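Local coordinates for protein antigen, P35 (Borreliella spielmanii A14S, PDB 6HPN) that is an outer surface protein of the PFam54 family, probably a lipoprotein, orthologous to BBA64 of the Lyme disease spirochaete and possibly involved in pathogenesis, its molecular role being undefined, at residues D169-Y177 with L190-N198. Numbering follows the deposited sequence.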
# COMPACT_ATOMS: atom_id res chain seq x y z
N ASP A 169 -9.09 -6.57 -5.85
CA ASP A 169 -10.06 -6.88 -4.77
C ASP A 169 -10.93 -5.64 -4.50
O ASP A 169 -12.18 -5.80 -4.34
CB ASP A 169 -9.37 -7.46 -3.53
CG ASP A 169 -8.88 -8.89 -3.75
OD1 ASP A 169 -9.20 -9.46 -4.79
OD2 ASP A 169 -8.16 -9.42 -2.91
N VAL A 170 -10.32 -4.45 -4.53
CA VAL A 170 -11.00 -3.15 -4.27
C VAL A 170 -12.00 -2.84 -5.39
O VAL A 170 -13.11 -2.42 -5.07
CB VAL A 170 -9.99 -2.00 -4.10
CG1 VAL A 170 -10.62 -0.65 -4.41
CG2 VAL A 170 -9.39 -1.98 -2.70
N ASP A 171 -11.63 -2.99 -6.66
CA ASP A 171 -12.59 -2.78 -7.77
C ASP A 171 -13.75 -3.79 -7.65
O ASP A 171 -14.87 -3.41 -7.95
CB ASP A 171 -11.89 -2.82 -9.13
CG ASP A 171 -11.04 -1.60 -9.45
OD1 ASP A 171 -11.26 -0.52 -8.86
OD2 ASP A 171 -10.15 -1.74 -10.29
N ASP A 172 -13.49 -5.03 -7.20
CA ASP A 172 -14.49 -6.12 -7.17
C ASP A 172 -15.53 -5.83 -6.08
O ASP A 172 -16.74 -5.94 -6.36
CB ASP A 172 -13.84 -7.49 -6.96
CG ASP A 172 -13.11 -7.98 -8.20
OD1 ASP A 172 -13.29 -7.36 -9.23
OD2 ASP A 172 -12.38 -8.99 -8.13
N ILE A 173 -15.04 -5.50 -4.89
CA ILE A 173 -15.86 -5.03 -3.74
C ILE A 173 -16.80 -3.94 -4.26
O ILE A 173 -17.99 -4.01 -4.00
CB ILE A 173 -14.95 -4.54 -2.59
CG1 ILE A 173 -14.31 -5.70 -1.83
CG2 ILE A 173 -15.69 -3.64 -1.63
CD1 ILE A 173 -13.12 -5.32 -0.92
N ILE A 174 -16.27 -2.97 -5.00
CA ILE A 174 -17.06 -1.82 -5.53
C ILE A 174 -18.09 -2.33 -6.55
O ILE A 174 -19.27 -1.98 -6.41
CB ILE A 174 -16.12 -0.74 -6.10
CG1 ILE A 174 -15.34 -0.06 -4.98
CG2 ILE A 174 -16.87 0.28 -6.94
CD1 ILE A 174 -14.29 0.91 -5.45
N LYS A 175 -17.64 -3.10 -7.54
CA LYS A 175 -18.51 -3.66 -8.61
C LYS A 175 -19.63 -4.45 -7.95
O LYS A 175 -20.79 -4.19 -8.30
CB LYS A 175 -17.72 -4.52 -9.59
CG LYS A 175 -17.38 -3.83 -10.91
CD LYS A 175 -15.94 -4.01 -11.43
CE LYS A 175 -15.39 -2.75 -12.07
NZ LYS A 175 -13.93 -2.83 -12.36
N GLU A 176 -19.29 -5.34 -7.01
CA GLU A 176 -20.23 -6.31 -6.40
C GLU A 176 -21.23 -5.56 -5.52
O GLU A 176 -22.44 -5.92 -5.56
CB GLU A 176 -19.47 -7.39 -5.63
CG GLU A 176 -18.72 -8.33 -6.56
CD GLU A 176 -17.56 -9.08 -5.94
OE1 GLU A 176 -17.46 -9.11 -4.70
OE2 GLU A 176 -16.76 -9.64 -6.72
N TYR A 177 -20.75 -4.56 -4.77
CA TYR A 177 -21.58 -3.73 -3.87
C TYR A 177 -22.61 -2.99 -4.73
O TYR A 177 -23.78 -2.83 -4.31
CB TYR A 177 -20.69 -2.80 -3.03
CG TYR A 177 -21.44 -1.88 -2.09
CD1 TYR A 177 -21.79 -2.27 -0.79
CD2 TYR A 177 -21.85 -0.62 -2.51
CE1 TYR A 177 -22.51 -1.42 0.05
CE2 TYR A 177 -22.59 0.22 -1.69
CZ TYR A 177 -22.91 -0.17 -0.41
OH TYR A 177 -23.62 0.71 0.38
N LEU A 190 -21.87 -8.22 3.74
CA LEU A 190 -20.82 -7.31 3.25
C LEU A 190 -19.53 -7.69 3.98
O LEU A 190 -18.48 -7.74 3.34
CB LEU A 190 -21.20 -5.86 3.55
CG LEU A 190 -20.23 -4.78 3.04
CD1 LEU A 190 -19.99 -4.88 1.54
CD2 LEU A 190 -20.73 -3.39 3.41
N HIS A 191 -19.65 -7.95 5.27
CA HIS A 191 -18.50 -8.33 6.12
C HIS A 191 -17.86 -9.58 5.53
O HIS A 191 -16.65 -9.55 5.25
CB HIS A 191 -18.98 -8.53 7.56
CG HIS A 191 -17.99 -9.26 8.39
ND1 HIS A 191 -17.00 -8.61 9.11
CD2 HIS A 191 -17.80 -10.59 8.57
CE1 HIS A 191 -16.26 -9.50 9.73
NE2 HIS A 191 -16.73 -10.72 9.42
N ASP A 192 -18.66 -10.63 5.34
CA ASP A 192 -18.21 -11.92 4.77
C ASP A 192 -17.49 -11.66 3.44
O ASP A 192 -16.40 -12.20 3.28
CB ASP A 192 -19.40 -12.87 4.57
CG ASP A 192 -20.02 -13.41 5.85
OD1 ASP A 192 -19.59 -13.02 6.97
OD2 ASP A 192 -20.96 -14.20 5.71
N ASN A 193 -18.09 -10.90 2.52
CA ASN A 193 -17.52 -10.65 1.16
C ASN A 193 -16.09 -10.12 1.30
O ASN A 193 -15.14 -10.65 0.65
CB ASN A 193 -18.40 -9.69 0.35
CG ASN A 193 -17.79 -9.27 -0.98
OD1 ASN A 193 -16.74 -8.63 -1.01
ND2 ASN A 193 -18.44 -9.58 -2.09
N VAL A 194 -15.93 -9.09 2.13
CA VAL A 194 -14.62 -8.43 2.38
C VAL A 194 -13.66 -9.42 3.04
O VAL A 194 -12.52 -9.52 2.53
CB VAL A 194 -14.80 -7.18 3.25
CG1 VAL A 194 -13.46 -6.57 3.61
CG2 VAL A 194 -15.68 -6.16 2.54
N GLU A 195 -14.09 -10.14 4.08
CA GLU A 195 -13.23 -11.10 4.83
C GLU A 195 -12.67 -12.18 3.89
O GLU A 195 -11.50 -12.55 4.07
CB GLU A 195 -13.97 -11.76 5.98
CG GLU A 195 -13.06 -12.57 6.88
CD GLU A 195 -13.62 -12.78 8.27
OE1 GLU A 195 -14.83 -12.72 8.42
OE2 GLU A 195 -12.84 -12.98 9.21
N LEU A 196 -13.46 -12.67 2.94
CA LEU A 196 -13.01 -13.71 1.97
C LEU A 196 -11.85 -13.16 1.15
O LEU A 196 -10.90 -13.90 0.93
CB LEU A 196 -14.17 -14.14 1.05
CG LEU A 196 -15.18 -15.10 1.68
CD1 LEU A 196 -16.30 -15.43 0.70
CD2 LEU A 196 -14.52 -16.38 2.20
N LYS A 197 -11.93 -11.88 0.76
CA LYS A 197 -10.92 -11.19 -0.09
C LYS A 197 -9.66 -10.84 0.73
O LYS A 197 -8.62 -10.61 0.09
CB LYS A 197 -11.52 -9.92 -0.68
CG LYS A 197 -12.41 -10.12 -1.89
CD LYS A 197 -13.10 -8.86 -2.32
CE LYS A 197 -13.97 -9.04 -3.54
NZ LYS A 197 -15.25 -9.70 -3.19
N ASN A 198 -9.78 -10.78 2.07
CA ASN A 198 -8.72 -10.31 3.00
C ASN A 198 -8.57 -11.33 4.14
O ASN A 198 -8.78 -10.97 5.31
CB ASN A 198 -9.02 -8.90 3.52
CG ASN A 198 -9.08 -7.86 2.42
OD1 ASN A 198 -8.05 -7.34 2.03
ND2 ASN A 198 -10.26 -7.53 1.90
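Leu190 opens the contact by setting its CD1 methyl against the edge of the Tyr177 ring, near the ring plane, with CD1 of Leu190 3.9 Å from CD1 of Tyr177. The tyrosine ring reaches this methyl although its CB does not point across the interface, and its hydroxyl is hydrogen-bonded to Lys101.

One helical turn on, Asn193 directs its amide at Glu176. Its ND2 lies 2.8 Å from OE1 of Glu176, and two features mark good donor geometry: an N-H...O angle of 169° and an acceptor within the amide plane. OE1, however, is met nearly head-on along its C-O bond, away from either lone-pair direction. The two flat groups are turned well away from coplanar.

Val194 makes a looser apolar contact, its CG2 4.4 Å from CD1 of Ile173. Lys197 then inserts as a knob into the hole formed by Asp169, Asp172, Ile173 and Glu176. Its CD packs 3.4 Å from CG1 of Ile173, the two side chains running past each other in opposite directions. The chain is extended as far as CE and then bends (chi4 78°), bringing NZ within 2.7 Å of OE1 of Glu176 on the syn side. This salt bridge makes OE1 a double acceptor, while NZ also donates to OD1 of Asn193 from above the carbonyl plane, closing a three-residue polar network. Asp169, beside the aliphatic part of Lys197, instead directs its carboxylate to Arg119 and Lys165.

The segment axes run nearly antiparallel, at 160° and 10.9 Å apart; the chain reverses between helices 146-179 and 187-197 by way of the short helix 181-185. This is structural packing within the Bbcrasp-1 family region of an all-helical fold. Leu183 touches Glu176 and Asn193, while helix 89-102 packs on Val170 and Tyr177, and helix 106-135 on Val194 and Asn198.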